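Local structure of uracil-DNA glycosylase (Sulfolobus tokodaii str. 7, 4ZBY) at residues Q65-I70 with E180-I185; K116-L121 with K155-F160; K142-S147 with P161-A166. The protein belongs to the uracil-DNA glycosylase superfamily and has an alpha/beta fold that here carries an iron-sulfur cluster and a bound uracil. One frame throughout, in Å; residues are numbered along the deposited sequence. Where two conformers were deposited one is given.

Overall arrangement
Following the chain from its N terminus, helix 58-71 supplies the first half of contact 1, and its partner on helix 172-190 arrives more than a hundred residues later. Contacts 2 and 3 both fall within this long loop. Strand 117-121 opens contact 2, segment 142-147 opens contact 3, and strand 155-162 then serves both in succession, so the two contacts cross in sequence. Contact 2 joins neighbouring parallel strands of the mixed sheet; contact 3 joins the helix end and following loop (142-147) to the last residues of strand 155-162 and the loop after it. Helix 172-190 ties the three together: I185 packs on V119 and F160, and D181 forms a salt bridge with R144.

Contact 1 (Q65-I70 with E180-I185); sequences QMIKEI and EDFKKI
M66, I67 and I70 of helix 58-71 meet F182 and K183 of helix 172-190, and no hydrogen bond passes between the two segments. The aromatic contacts centre on the F182 ring. M66 covers one face chiefly through CB, which lies 4.2 Å from the centroid of the F182 ring, a CH-pi contact. In the conformer given, M66 SD stands over the same face, 4.4 Å from the F182 centroid and 13° off the ring normal, a Met-aromatic contact. On the opposite face is I185 CD1, from the same helix as F182, while I67 CG1 meets the ring edge in plane, 3.9 Å from F182 CE2.

The short axes approach to 10.1 Å and cross at -55°, a helix-helix packing within the alpha/beta fold of the glycosylase family; L63 and L71 of helix 58-71 also touch F182.

Aliphatic packing is carried by I70. Its CG2, anti to the backbone N, reaches the backbone of the other helix, 3.5 Å from K183 N, and also touches F182 CB at 3.7 Å. K183 lays its CG against this methyl; in the conformers given, its NZ reaches OE2 of E180, one turn back on the same helix.

Contact 2 (K116-L121 with K155-F160); sequences KIIVTL and KEIIVF
K116-L121 and K155-F160 form a parallel strand pair inside the mixed sheet of this alpha/beta fold, where strand 117-121 lies between strands 37-41 and 155-162. The bridges I117 with I158, I118 with V159 and V119 with F160 fix the register, and the short strand axes diverge by 24°.

Four backbone bonds alternate in direction along the pair. The first three, I158 N to K116 O, I118 N to I158 O and F160 N to I118 O, all span 2.8 to 2.9 Å. The last, T120 N to F160 O at 3.1 Å, is less straight, and its donor stands 48° out of the carbonyl plane. CA-H...O contacts lie between them, including I117 CA to I158 O.

The side chains sort by face. I117 and I158 point the same way, side by side, on the face they share with V119 and F160, where helix 172-190 packs through A189, I185 and L188. On the other face I118 crosses I157, with CD1 of I118 3.8 Å from CG2 of I157, while T120 CG2 approaches V159 CG1. I129 of helix 123-133 touches both T120 and V159 there. T120 OG1 sits between the backbone N and the carbonyl carbon (chi1 53°) and is hydrogen-bonded to T126 OG1 of that helix.

At the start of the pair the K116 side chain turns from the partner strand, its NZ bonded to T191 O and A189 O. K116 O is gripped twice: besides I158 N it accepts a bond from a water at 2.8 Å, and the same water donates to E156 O at 3.0 Å.

Contact 3 (K142-S147 with P161-A166); sequences KVRGKS and PTYHPA. With URA (uracil), chain C.
R144 and G145, just beyond helix 140-143, meet P161 through one backbone hydrogen bond: G145 N donates to P161 O at 3.1 Å, with an N-H...O angle of 163°. R144 CA adds a CA-H...O contact to the same oxygen. At G145 the backbone turns into the positive-phi region that glycine enters easily, and R144 NH2 lies where a CB would run into it.

The apolar pair at the proline is V143 CG2 with P161 CB, 4.3 Å apart, and T126 and F130 of helix 123-133 also touch P161. Separately, the carbonyl oxygen of K146 makes a close C...O approach, 3.3 Å from K146 O to P161 CD.

A CH-pi contact joins R144 to Y163. Chi1 sets R144 CG between the backbone N and the carbonyl carbon, and the bend at chi2 brings CD over one ring face, 3.6 Å from the Y163 centroid and 16° off the normal. The guanidinium is tilted 45° to that ring. A water in its plane joins R144 NH1 to Y163 OH, and R144 NH2 makes a salt bridge with D181 of helix 172-190.

The ligand contact comes from H164. A166 N donates to its ND1 at 3.0 Å in the ring plane, which fixes the turn of the ring, while NE2 donates to uracil O2 at 2.8 Å. H164, two residues past the end of strand 155-162, thus joins N82, E42 and F55 in the uracil pocket of this glycosylase-superfamily fold.

Contact 1 (Q65-I70 with E180-I185)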
ATOM      1  N   GLN A  65      14.000   2.020  -3.761  1.00 20.47           N
ATOM      2  CA  GLN A  65      15.349   1.581  -3.445  1.00 23.20           C
ATOM      3  C   GLN A  65      15.321   0.362  -2.525  1.00 22.24           C
ATOM      4  O   GLN A  65      16.078  -0.578  -2.735  1.00 22.12           O
ATOM      5  CB  GLN A  65      16.169   2.713  -2.808  1.00 26.89           C
ATOM      6  CG  GLN A  65      17.590   2.296  -2.461  1.00 29.26           C
ATOM      7  CD  GLN A  65      18.373   3.394  -1.758  1.00 35.99           C
ATOM      8  OE1 GLN A  65      17.826   4.445  -1.408  1.00 37.98           O
ATOM      9  NE2 GLN A  65      19.656   3.153  -1.545  1.00 40.37           N
ATOM     10  N   MET A  66      14.436   0.353  -1.524  0.68 19.97           N
ATOM     11  CA  MET A  66      14.361  -0.803  -0.630  0.68 19.31           C
ATOM     12  C   MET A  66      13.835  -2.025  -1.360  0.68 18.24           C
ATOM     13  O   MET A  66      14.312  -3.141  -1.157  0.68 19.44           O
ATOM     14  CB  MET A  66      13.486  -0.515   0.589  0.68 20.04           C
ATOM     15  CG  MET A  66      14.043   0.564   1.437  0.68 21.36           C
ATOM     16  SD  MET A  66      13.247   0.592   3.048  0.68 23.86           S
ATOM     17  CE  MET A  66      14.143   1.956   3.780  0.68 34.66           C
ATOM     18  N   ILE A  67      12.829  -1.825  -2.197  1.00 15.76           N
ATOM     19  CA  ILE A  67      12.302  -2.936  -2.955  1.00 16.39           C
ATOM     20  C   ILE A  67      13.408  -3.542  -3.828  1.00 17.53           C
ATOM     21  O   ILE A  67      13.555  -4.768  -3.891  1.00 18.13           O
ATOM     22  CB  ILE A  67      11.102  -2.513  -3.810  1.00 15.81           C
ATOM     23  CG1 ILE A  67       9.916  -2.204  -2.877  1.00 15.51           C
ATOM     24  CG2 ILE A  67      10.701  -3.643  -4.761  1.00 17.20           C
ATOM     25  CD1 ILE A  67       8.755  -1.587  -3.608  1.00 18.51           C
ATOM     26  N   LYS A  68      14.204  -2.688  -4.465  1.00 17.14           N
ATOM     27  CA  LYS A  68      15.273  -3.165  -5.328  1.00 19.85           C
ATOM     28  C   LYS A  68      16.431  -3.776  -4.554  1.00 21.99           C
ATOM     29  O   LYS A  68      16.843  -4.896  -4.844  1.00 24.23           O
ATOM     30  CB  LYS A  68      15.788  -2.020  -6.213  1.00 23.30           C
ATOM     31  CG  LYS A  68      17.013  -2.403  -7.025  1.00 29.04           C
ATOM     32  CD  LYS A  68      16.683  -3.506  -8.000  1.00 32.80           C
ATOM     33  CE  LYS A  68      17.854  -3.742  -8.943  1.00 39.81           C
ATOM     34  NZ  LYS A  68      17.494  -4.725 -10.002  1.00 43.29           N
ATOM     35  N   GLU A  69      16.962  -3.056  -3.564  1.00 21.64           N
ATOM     36  CA  GLU A  69      18.196  -3.481  -2.922  1.00 20.86           C
ATOM     37  C   GLU A  69      17.988  -4.564  -1.875  1.00 21.71           C
ATOM     38  O   GLU A  69      18.858  -5.410  -1.685  1.00 25.45           O
ATOM     39  CB  GLU A  69      18.891  -2.279  -2.285  1.00 26.59           C
ATOM     40  CG  GLU A  69      19.251  -1.230  -3.306  1.00 31.19           C
ATOM     41  CD  GLU A  69      20.079  -0.122  -2.715  1.00 38.43           C
ATOM     42  OE1 GLU A  69      20.290  -0.134  -1.485  1.00 39.38           O
ATOM     43  OE2 GLU A  69      20.514   0.758  -3.485  1.00 44.47           O
ATOM     44  N   ILE A  70      16.846  -4.535  -1.193  1.00 21.57           N
ATOM     45  CA  ILE A  70      16.615  -5.467  -0.109  1.00 20.46           C
ATOM     46  C   ILE A  70      15.729  -6.641  -0.537  1.00 20.13           C
ATOM     47  O   ILE A  70      16.037  -7.780  -0.191  1.00 22.14           O
ATOM     48  CB  ILE A  70      16.029  -4.741   1.117  1.00 21.49           C
ATOM     49  CG1 ILE A  70      17.025  -3.673   1.567  1.00 25.98           C
ATOM     50  CG2 ILE A  70      15.796  -5.721   2.282  1.00 21.78           C
ATOM     51  CD1 ILE A  70      16.522  -2.813   2.683  1.00 27.15           C
ATOM     52  N   GLU A 180      15.270  -3.420   8.080  0.54 20.49           N
ATOM     53  CA  GLU A 180      15.215  -4.721   8.726  0.54 23.04           C
ATOM     54  C   GLU A 180      13.859  -5.365   8.483  0.54 21.55           C
ATOM     55  O   GLU A 180      13.769  -6.570   8.282  0.54 21.62           O
ATOM     56  CB  GLU A 180      15.492  -4.585  10.227  0.54 24.42           C
ATOM     57  CG  GLU A 180      16.929  -4.204  10.535  0.54 28.03           C
ATOM     58  CD  GLU A 180      17.925  -5.200   9.970  0.54 33.04           C
ATOM     59  OE1 GLU A 180      17.861  -6.386  10.355  0.54 32.47           O
ATOM     60  OE2 GLU A 180      18.761  -4.802   9.128  0.54 35.66           O
ATOM     61  N   ASP A 181      12.805  -4.554   8.497  1.00 19.54           N
ATOM     62  CA  ASP A 181      11.465  -5.048   8.185  1.00 18.77           C
ATOM     63  C   ASP A 181      11.436  -5.571   6.750  1.00 19.62           C
ATOM     64  O   ASP A 181      10.832  -6.604   6.495  1.00 17.42           O
ATOM     65  CB  ASP A 181      10.395  -3.972   8.357  1.00 20.31           C
ATOM     66  CG  ASP A 181       9.942  -3.830   9.799  1.00 21.82           C
ATOM     67  OD1 ASP A 181      10.374  -4.637  10.634  1.00 24.83           O
ATOM     68  OD2 ASP A 181       9.161  -2.901  10.090  1.00 24.59           O
ATOM     69  N   PHE A 182      12.117  -4.888   5.824  1.00 20.09           N
ATOM     70  CA  PHE A 182      12.121  -5.352   4.438  1.00 17.69           C
ATOM     71  C   PHE A 182      12.946  -6.635   4.289  1.00 18.97           C
ATOM     72  O   PHE A 182      12.608  -7.480   3.458  1.00 22.28           O
ATOM     73  CB  PHE A 182      12.605  -4.256   3.481  1.00 18.46           C
ATOM     74  CG  PHE A 182      11.482  -3.427   2.908  1.00 17.92           C
ATOM     75  CD1 PHE A 182      10.628  -2.733   3.732  1.00 21.85           C
ATOM     76  CD2 PHE A 182      11.271  -3.364   1.538  1.00 20.22           C
ATOM     77  CE1 PHE A 182       9.581  -1.978   3.216  1.00 22.17           C
ATOM     78  CE2 PHE A 182      10.217  -2.609   1.014  1.00 21.70           C
ATOM     79  CZ  PHE A 182       9.377  -1.932   1.843  1.00 18.60           C
ATOM     80  N   LYS A 183      13.995  -6.794   5.099  0.60 18.55           N
ATOM     81  CA  LYS A 183      14.755  -8.051   5.128  0.60 21.53           C
ATOM     82  C   LYS A 183      13.849  -9.211   5.542  0.60 22.27           C
ATOM     83  O   LYS A 183      13.940 -10.316   4.999  0.60 21.62           O
ATOM     84  CB  LYS A 183      15.954  -7.957   6.084  0.60 24.81           C
ATOM     85  CG  LYS A 183      17.067  -7.016   5.623  0.60 29.21           C
ATOM     86  CD  LYS A 183      18.242  -6.998   6.614  0.60 33.03           C
ATOM     87  CE  LYS A 183      19.363  -6.060   6.156  0.60 32.82           C
ATOM     88  NZ  LYS A 183      20.461  -5.944   7.163  0.60 31.36           N
ATOM     89  N   LYS A 184      12.982  -8.963   6.525  1.00 22.42           N
ATOM     90  CA  LYS A 184      12.043  -9.984   6.964  1.00 21.83           C
ATOM     91  C   LYS A 184      11.024 -10.296   5.888  1.00 19.33           C
ATOM     92  O   LYS A 184      10.642 -11.463   5.722  1.00 20.77           O
ATOM     93  CB  LYS A 184      11.340  -9.564   8.264  1.00 19.89           C
ATOM     94  CG  LYS A 184      12.281  -9.525   9.457  1.00 23.14           C
ATOM     95  CD  LYS A 184      11.563  -8.949  10.688  1.00 29.17           C
ATOM     96  CE  LYS A 184      12.329  -9.252  11.968  1.00 34.25           C
ATOM     97  NZ  LYS A 184      13.644  -8.561  11.991  1.00 34.80           N
ATOM     98  N   ILE A 185      10.583  -9.261   5.176  1.00 19.05           N
ATOM     99  CA  ILE A 185       9.660  -9.428   4.066  1.00 16.23           C
ATOM    100  C   ILE A 185      10.342 -10.259   2.975  1.00 14.98           C
ATOM    101  O   ILE A 185       9.702 -11.149   2.418  1.00 17.27           O
ATOM    102  CB  ILE A 185       9.161  -8.084   3.515  1.00 15.92           C
ATOM    103  CG1 ILE A 185       8.268  -7.443   4.589  1.00 19.02           C
ATOM    104  CG2 ILE A 185       8.407  -8.261   2.170  1.00 18.53           C
ATOM    105  CD1 ILE A 185       8.017  -5.946   4.374  1.00 19.06           C
TER

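Contact 2 (K116-L121 with K155-F160)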
ATOM      1  N   LYS A 116       0.689 -13.038  -2.258  1.00 15.71           N
ATOM      2  CA  LYS A 116       1.220 -13.813  -1.140  1.00 16.90           C
ATOM      3  C   LYS A 116       1.373 -12.933   0.110  1.00 16.53           C
ATOM      4  O   LYS A 116       1.149 -13.381   1.241  1.00 18.69           O
ATOM      5  CB  LYS A 116       2.589 -14.411  -1.518  1.00 18.71           C
ATOM      6  CG  LYS A 116       3.224 -15.257  -0.407  1.00 24.79           C
ATOM      7  CD  LYS A 116       4.573 -15.843  -0.883  1.00 30.23           C
ATOM      8  CE  LYS A 116       5.125 -16.865   0.111  1.00 36.34           C
ATOM      9  NZ  LYS A 116       6.425 -17.446  -0.340  1.00 38.03           N
ATOM     10  N   ILE A 117       1.831 -11.712  -0.116  1.00 14.51           N
ATOM     11  CA  ILE A 117       2.147 -10.778   0.962  1.00 16.33           C
ATOM     12  C   ILE A 117       1.545  -9.422   0.658  1.00 17.00           C
ATOM     13  O   ILE A 117       1.668  -8.927  -0.481  1.00 14.59           O
ATOM     14  CB  ILE A 117       3.671 -10.620   1.127  1.00 13.54           C
ATOM     15  CG1 ILE A 117       4.326 -11.943   1.500  1.00 18.19           C
ATOM     16  CG2 ILE A 117       4.036  -9.515   2.154  1.00 16.45           C
ATOM     17  CD1 ILE A 117       5.804 -11.973   1.244  1.00 20.57           C
ATOM     18  N   ILE A 118       0.900  -8.819   1.661  1.00 16.27           N
ATOM     19  CA  ILE A 118       0.578  -7.401   1.594  1.00 17.96           C
ATOM     20  C   ILE A 118       1.439  -6.662   2.600  1.00 17.15           C
ATOM     21  O   ILE A 118       1.386  -6.951   3.792  1.00 16.38           O
ATOM     22  CB  ILE A 118      -0.896  -7.112   1.892  1.00 16.86           C
ATOM     23  CG1 ILE A 118      -1.789  -7.726   0.810  1.00 16.90           C
ATOM     24  CG2 ILE A 118      -1.126  -5.604   1.948  1.00 15.98           C
ATOM     25  CD1 ILE A 118      -3.273  -7.748   1.180  1.00 18.86           C
ATOM     26  N   VAL A 119       2.243  -5.721   2.115  1.00 15.33           N
ATOM     27  CA  VAL A 119       3.018  -4.861   3.011  1.00 14.58           C
ATOM     28  C   VAL A 119       2.226  -3.579   3.238  1.00 13.62           C
ATOM     29  O   VAL A 119       1.972  -2.843   2.278  1.00 16.17           O
ATOM     30  CB  VAL A 119       4.395  -4.535   2.401  1.00 13.13           C
ATOM     31  CG1 VAL A 119       5.204  -3.650   3.321  1.00 13.16           C
ATOM     32  CG2 VAL A 119       5.142  -5.831   2.089  1.00 13.94           C
ATOM     33  N   THR A 120       1.799  -3.346   4.480  1.00 15.00           N
ATOM     34  CA  THR A 120       0.994  -2.157   4.768  1.00 14.79           C
ATOM     35  C   THR A 120       1.939  -1.115   5.330  1.00 16.62           C
ATOM     36  O   THR A 120       2.445  -1.211   6.457  1.00 19.20           O
ATOM     37  CB  THR A 120      -0.203  -2.418   5.724  1.00 15.05           C
ATOM     38  OG1 THR A 120       0.246  -3.054   6.914  1.00 17.48           O
ATOM     39  CG2 THR A 120      -1.236  -3.344   5.080  1.00 17.58           C
ATOM     40  N   LEU A 121       2.170  -0.106   4.504  1.00 15.79           N
ATOM     41  CA  LEU A 121       3.116   0.957   4.798  1.00 15.27           C
ATOM     42  C   LEU A 121       2.416   2.053   5.581  1.00 17.39           C
ATOM     43  O   LEU A 121       1.704   2.884   5.000  1.00 18.89           O
ATOM     44  CB  LEU A 121       3.699   1.536   3.488  1.00 13.99           C
ATOM     45  CG  LEU A 121       4.410   0.560   2.536  1.00 14.31           C
ATOM     46  CD1 LEU A 121       4.581   1.227   1.153  1.00 14.87           C
ATOM     47  CD2 LEU A 121       5.760   0.143   3.134  1.00 16.54           C
ATOM     48  N   LYS A 155      -7.192 -18.819  -0.118  1.00 43.37           N
ATOM     49  CA  LYS A 155      -5.784 -18.709   0.233  1.00 43.75           C
ATOM     50  C   LYS A 155      -5.542 -18.132   1.619  1.00 40.60           C
ATOM     51  O   LYS A 155      -6.471 -17.859   2.376  1.00 40.94           O
ATOM     52  CB  LYS A 155      -5.054 -17.834  -0.794  1.00 46.17           C
ATOM     53  CG  LYS A 155      -4.961 -18.425  -2.190  1.00 49.72           C
ATOM     54  CD  LYS A 155      -4.546 -17.370  -3.227  1.00 51.28           C
ATOM     55  CE  LYS A 155      -4.384 -17.991  -4.611  1.00 55.00           C
ATOM     56  NZ  LYS A 155      -4.519 -17.005  -5.729  1.00 55.23           N
ATOM     57  N   GLU A 156      -4.264 -17.977   1.939  1.00 36.64           N
ATOM     58  CA  GLU A 156      -3.809 -17.180   3.059  1.00 34.66           C
ATOM     59  C   GLU A 156      -3.042 -16.017   2.473  1.00 31.86           C
ATOM     60  O   GLU A 156      -2.342 -16.182   1.467  1.00 36.75           O
ATOM     61  CB  GLU A 156      -2.893 -17.961   3.994  1.00 38.88           C
ATOM     62  CG  GLU A 156      -3.542 -19.082   4.778  1.00 48.68           C
ATOM     63  CD  GLU A 156      -2.567 -19.732   5.748  1.00 54.97           C
ATOM     64  OE1 GLU A 156      -1.342 -19.581   5.544  1.00 57.32           O
ATOM     65  OE2 GLU A 156      -3.021 -20.382   6.713  1.00 58.55           O
ATOM     66  N   ILE A 157      -3.162 -14.851   3.092  1.00 25.62           N
ATOM     67  CA  ILE A 157      -2.340 -13.709   2.722  1.00 21.46           C
ATOM     68  C   ILE A 157      -1.536 -13.327   3.944  1.00 23.79           C
ATOM     69  O   ILE A 157      -2.076 -13.274   5.054  1.00 26.09           O
ATOM     70  CB  ILE A 157      -3.187 -12.509   2.250  1.00 19.43           C
ATOM     71  CG1 ILE A 157      -3.879 -12.861   0.926  1.00 23.77           C
ATOM     72  CG2 ILE A 157      -2.300 -11.265   2.061  1.00 21.03           C
ATOM     73  CD1 ILE A 157      -4.929 -11.868   0.501  1.00 25.52           C
ATOM     74  N   ILE A 158      -0.243 -13.107   3.757  1.00 20.73           N
ATOM     75  CA  ILE A 158       0.606 -12.670   4.862  1.00 17.67           C
ATOM     76  C   ILE A 158       0.614 -11.158   4.891  1.00 18.57           C
ATOM     77  O   ILE A 158       1.033 -10.523   3.919  1.00 18.86           O
ATOM     78  CB  ILE A 158       2.031 -13.163   4.696  1.00 25.02           C
ATOM     79  CG1 ILE A 158       2.067 -14.695   4.699  1.00 27.96           C
ATOM     80  CG2 ILE A 158       2.889 -12.609   5.777  1.00 26.69           C
ATOM     81  CD1 ILE A 158       3.397 -15.258   4.213  1.00 33.18           C
ATOM     82  N   VAL A 159       0.147 -10.575   5.985  1.00 19.84           N
ATOM     83  CA  VAL A 159       0.126  -9.124   6.099  1.00 20.01           C
ATOM     84  C   VAL A 159       1.292  -8.679   6.965  1.00 20.45           C
ATOM     85  O   VAL A 159       1.490  -9.178   8.074  1.00 19.67           O
ATOM     86  CB  VAL A 159      -1.206  -8.600   6.697  1.00 21.73           C
ATOM     87  CG1 VAL A 159      -1.129  -7.076   6.950  1.00 19.13           C
ATOM     88  CG2 VAL A 159      -2.369  -8.930   5.773  1.00 21.83           C
ATOM     89  N   PHE A 160       2.076  -7.748   6.450  1.00 17.62           N
ATOM     90  CA  PHE A 160       3.257  -7.296   7.162  1.00 20.08           C
ATOM     91  C   PHE A 160       3.283  -5.782   7.275  1.00 18.07           C
ATOM     92  O   PHE A 160       3.595  -5.093   6.309  1.00 16.51           O
ATOM     93  CB  PHE A 160       4.526  -7.792   6.448  1.00 18.92           C
ATOM     94  CG  PHE A 160       5.732  -7.786   7.310  1.00 18.39           C
ATOM     95  CD1 PHE A 160       6.268  -8.978   7.766  1.00 20.81           C
ATOM     96  CD2 PHE A 160       6.326  -6.587   7.709  1.00 20.69           C
ATOM     97  CE1 PHE A 160       7.380  -8.975   8.613  1.00 23.07           C
ATOM     98  CE2 PHE A 160       7.445  -6.580   8.554  1.00 20.98           C
ATOM     99  CZ  PHE A 160       7.974  -7.771   8.981  1.00 21.20           C
TER
HETATM  100  O   HOH W   1       0.649 -16.121   1.630  1.00 23.49           O

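Contact 3 (K142-S147 with P161-A166)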
ATOM      1  N   LYS A 142       3.138  -0.582  17.695  1.00 28.45           N
ATOM      2  CA  LYS A 142       2.970  -1.816  18.466  1.00 29.06           C
ATOM      3  C   LYS A 142       2.793  -3.030  17.568  1.00 29.72           C
ATOM      4  O   LYS A 142       3.041  -4.168  17.998  1.00 30.80           O
ATOM      5  CB  LYS A 142       1.773  -1.693  19.404  1.00 30.89           C
ATOM      6  CG  LYS A 142       2.093  -0.921  20.666  1.00 32.64           C
ATOM      7  CD  LYS A 142       0.852  -0.670  21.495  1.00 34.16           C
ATOM      8  CE  LYS A 142       1.201   0.053  22.774  1.00 38.60           C
ATOM      9  NZ  LYS A 142       0.004   0.260  23.610  1.00 38.05           N
ATOM     10  N   VAL A 143       2.364  -2.806  16.331  1.00 26.70           N
ATOM     11  CA  VAL A 143       2.022  -3.941  15.489  1.00 24.76           C
ATOM     12  C   VAL A 143       2.985  -4.169  14.337  1.00 26.00           C
ATOM     13  O   VAL A 143       2.951  -5.231  13.730  1.00 27.80           O
ATOM     14  CB  VAL A 143       0.585  -3.829  14.911  1.00 25.59           C
ATOM     15  CG1 VAL A 143      -0.438  -3.539  16.028  1.00 30.00           C
ATOM     16  CG2 VAL A 143       0.513  -2.807  13.748  1.00 27.69           C
ATOM     17  N   ARG A 144       3.833  -3.192  14.018  1.00 25.76           N
ATOM     18  CA  ARG A 144       4.748  -3.373  12.882  1.00 24.87           C
ATOM     19  C   ARG A 144       5.821  -4.415  13.174  1.00 25.65           C
ATOM     20  O   ARG A 144       6.096  -4.757  14.359  1.00 24.27           O
ATOM     21  CB  ARG A 144       5.418  -2.045  12.498  1.00 25.32           C
ATOM     22  CG  ARG A 144       6.277  -1.428  13.627  1.00 26.41           C
ATOM     23  CD  ARG A 144       7.671  -1.018  13.115  1.00 27.19           C
ATOM     24  NE  ARG A 144       8.526  -2.173  12.847  1.00 26.71           N
ATOM     25  CZ  ARG A 144       9.280  -2.783  13.755  1.00 27.94           C
ATOM     26  NH1 ARG A 144       9.278  -2.380  15.023  1.00 28.19           N
ATOM     27  NH2 ARG A 144      10.028  -3.824  13.407  1.00 29.32           N
ATOM     28  N   GLY A 145       6.399  -4.933  12.085  1.00 27.92           N
ATOM     29  CA  GLY A 145       7.619  -5.714  12.141  1.00 28.07           C
ATOM     30  C   GLY A 145       7.392  -7.199  12.332  1.00 28.66           C
ATOM     31  O   GLY A 145       8.319  -7.950  12.623  1.00 28.08           O
ATOM     32  N   LYS A 146       6.155  -7.638  12.179  1.00 24.31           N
ATOM     33  CA  LYS A 146       5.930  -9.067  12.143  1.00 27.32           C
ATOM     34  C   LYS A 146       4.782  -9.393  11.211  1.00 25.50           C
ATOM     35  O   LYS A 146       4.063  -8.503  10.736  1.00 26.28           O
ATOM     36  CB  LYS A 146       5.686  -9.618  13.548  1.00 35.07           C
ATOM     37  CG  LYS A 146       4.344  -9.310  14.152  1.00 34.23           C
ATOM     38  CD  LYS A 146       4.151 -10.201  15.372  1.00 39.81           C
ATOM     39  CE  LYS A 146       2.861  -9.906  16.101  1.00 43.11           C
ATOM     40  NZ  LYS A 146       2.805 -10.634  17.408  1.00 44.26           N
ATOM     41  N   SER A 147       4.630 -10.674  10.910  1.00 26.18           N
ATOM     42  CA  SER A 147       3.608 -11.082   9.967  1.00 25.45           C
ATOM     43  C   SER A 147       2.314 -11.530  10.653  1.00 25.25           C
ATOM     44  O   SER A 147       2.288 -12.023  11.804  1.00 28.02           O
ATOM     45  CB  SER A 147       4.144 -12.191   9.057  1.00 28.90           C
ATOM     46  OG  SER A 147       4.716 -13.212   9.825  1.00 35.52           O
ATOM     47  N   PRO A 161       2.951  -5.255   8.465  1.00 17.86           N
ATOM     48  CA  PRO A 161       2.939  -3.806   8.598  1.00 16.72           C
ATOM     49  C   PRO A 161       4.336  -3.240   8.814  1.00 17.35           C
ATOM     50  O   PRO A 161       5.112  -3.847   9.527  1.00 17.71           O
ATOM     51  CB  PRO A 161       2.077  -3.568   9.856  1.00 17.50           C
ATOM     52  CG  PRO A 161       1.398  -4.884  10.126  1.00 20.68           C
ATOM     53  CD  PRO A 161       2.346  -5.932   9.625  1.00 17.94           C
ATOM     54  N   THR A 162       4.636  -2.097   8.213  1.00 18.06           N
ATOM     55  CA  THR A 162       5.871  -1.368   8.489  1.00 19.27           C
ATOM     56  C   THR A 162       5.591   0.120   8.702  1.00 20.24           C
ATOM     57  O   THR A 162       4.468   0.588   8.511  1.00 20.80           O
ATOM     58  CB  THR A 162       6.876  -1.497   7.339  1.00 24.75           C
ATOM     59  OG1 THR A 162       6.483  -0.629   6.262  1.00 24.64           O
ATOM     60  CG2 THR A 162       6.941  -2.940   6.815  1.00 23.61           C
ATOM     61  N   TYR A 163       6.618   0.869   9.092  1.00 21.46           N
ATOM     62  CA  TYR A 163       6.490   2.317   9.133  1.00 23.50           C
ATOM     63  C   TYR A 163       6.380   2.799   7.704  1.00 23.37           C
ATOM     64  O   TYR A 163       6.763   2.102   6.775  1.00 22.93           O
ATOM     65  CB  TYR A 163       7.679   2.963   9.839  1.00 26.66           C
ATOM     66  CG  TYR A 163       7.711   2.750  11.336  1.00 28.82           C
ATOM     67  CD1 TYR A 163       6.550   2.851  12.102  1.00 29.31           C
ATOM     68  CD2 TYR A 163       8.902   2.466  11.986  1.00 32.66           C
ATOM     69  CE1 TYR A 163       6.578   2.660  13.472  1.00 31.10           C
ATOM     70  CE2 TYR A 163       8.940   2.283  13.362  1.00 31.98           C
ATOM     71  CZ  TYR A 163       7.776   2.375  14.097  1.00 33.25           C
ATOM     72  OH  TYR A 163       7.806   2.184  15.463  1.00 35.42           O
ATOM     73  N   HIS A 164       5.821   3.980   7.517  1.00 21.94           N
ATOM     74  CA  HIS A 164       5.724   4.532   6.193  1.00 22.78           C
ATOM     75  C   HIS A 164       7.097   5.031   5.771  1.00 21.72           C
ATOM     76  O   HIS A 164       7.840   5.555   6.591  1.00 22.22           O
ATOM     77  CB  HIS A 164       4.709   5.666   6.203  1.00 23.27           C
ATOM     78  CG  HIS A 164       4.350   6.158   4.850  1.00 22.75           C
ATOM     79  ND1 HIS A 164       5.174   6.988   4.119  1.00 23.85           N
ATOM     80  CD2 HIS A 164       3.242   5.958   4.098  1.00 27.58           C
ATOM     81  CE1 HIS A 164       4.590   7.275   2.969  1.00 27.11           C
ATOM     82  NE2 HIS A 164       3.417   6.663   2.934  1.00 30.49           N
ATOM     83  N   PRO A 165       7.434   4.907   4.487  1.00 20.64           N
ATOM     84  CA  PRO A 165       8.769   5.325   4.031  1.00 19.98           C
ATOM     85  C   PRO A 165       9.083   6.791   4.312  1.00 22.69           C
ATOM     86  O   PRO A 165      10.229   7.128   4.549  1.00 21.21           O
ATOM     87  CB  PRO A 165       8.715   5.081   2.524  1.00 22.09           C
ATOM     88  CG  PRO A 165       7.702   4.045   2.355  1.00 25.28           C
ATOM     89  CD  PRO A 165       6.689   4.201   3.430  1.00 22.88           C
ATOM     90  N   ALA A 166       8.070   7.649   4.241  1.00 21.67           N
ATOM     91  CA  ALA A 166       8.249   9.060   4.540  1.00 24.31           C
ATOM     92  C   ALA A 166       8.835   9.263   5.942  1.00 29.11           C
ATOM     93  O   ALA A 166       9.601  10.204   6.166  1.00 30.69           O
ATOM     94  CB  ALA A 166       6.936   9.781   4.395  1.00 26.50           C
TER
HETATM   95  N1  URA C 202       2.625   8.419   0.407  1.00 27.42           N
HETATM   96  C2  URA C 202       1.779   7.372   0.293  1.00 24.52           C
HETATM   97  O2  URA C 202       1.149   6.921   1.231  1.00 22.65           O
HETATM   98  N3  URA C 202       1.512   6.963  -0.954  1.00 23.73           N
HETATM   99  C4  URA C 202       2.007   7.489  -2.093  1.00 22.81           C
HETATM  100  O4  URA C 202       1.734   6.967  -3.161  1.00 20.13           O
HETATM  101  C5  URA C 202       2.894   8.572  -1.936  1.00 24.48           C
HETATM  102  C6  URA C 202       3.197   9.015  -0.692  1.00 24.69           C
HETATM  103  O   HOH W   2       7.983  -0.210  16.490  1.00 33.39           O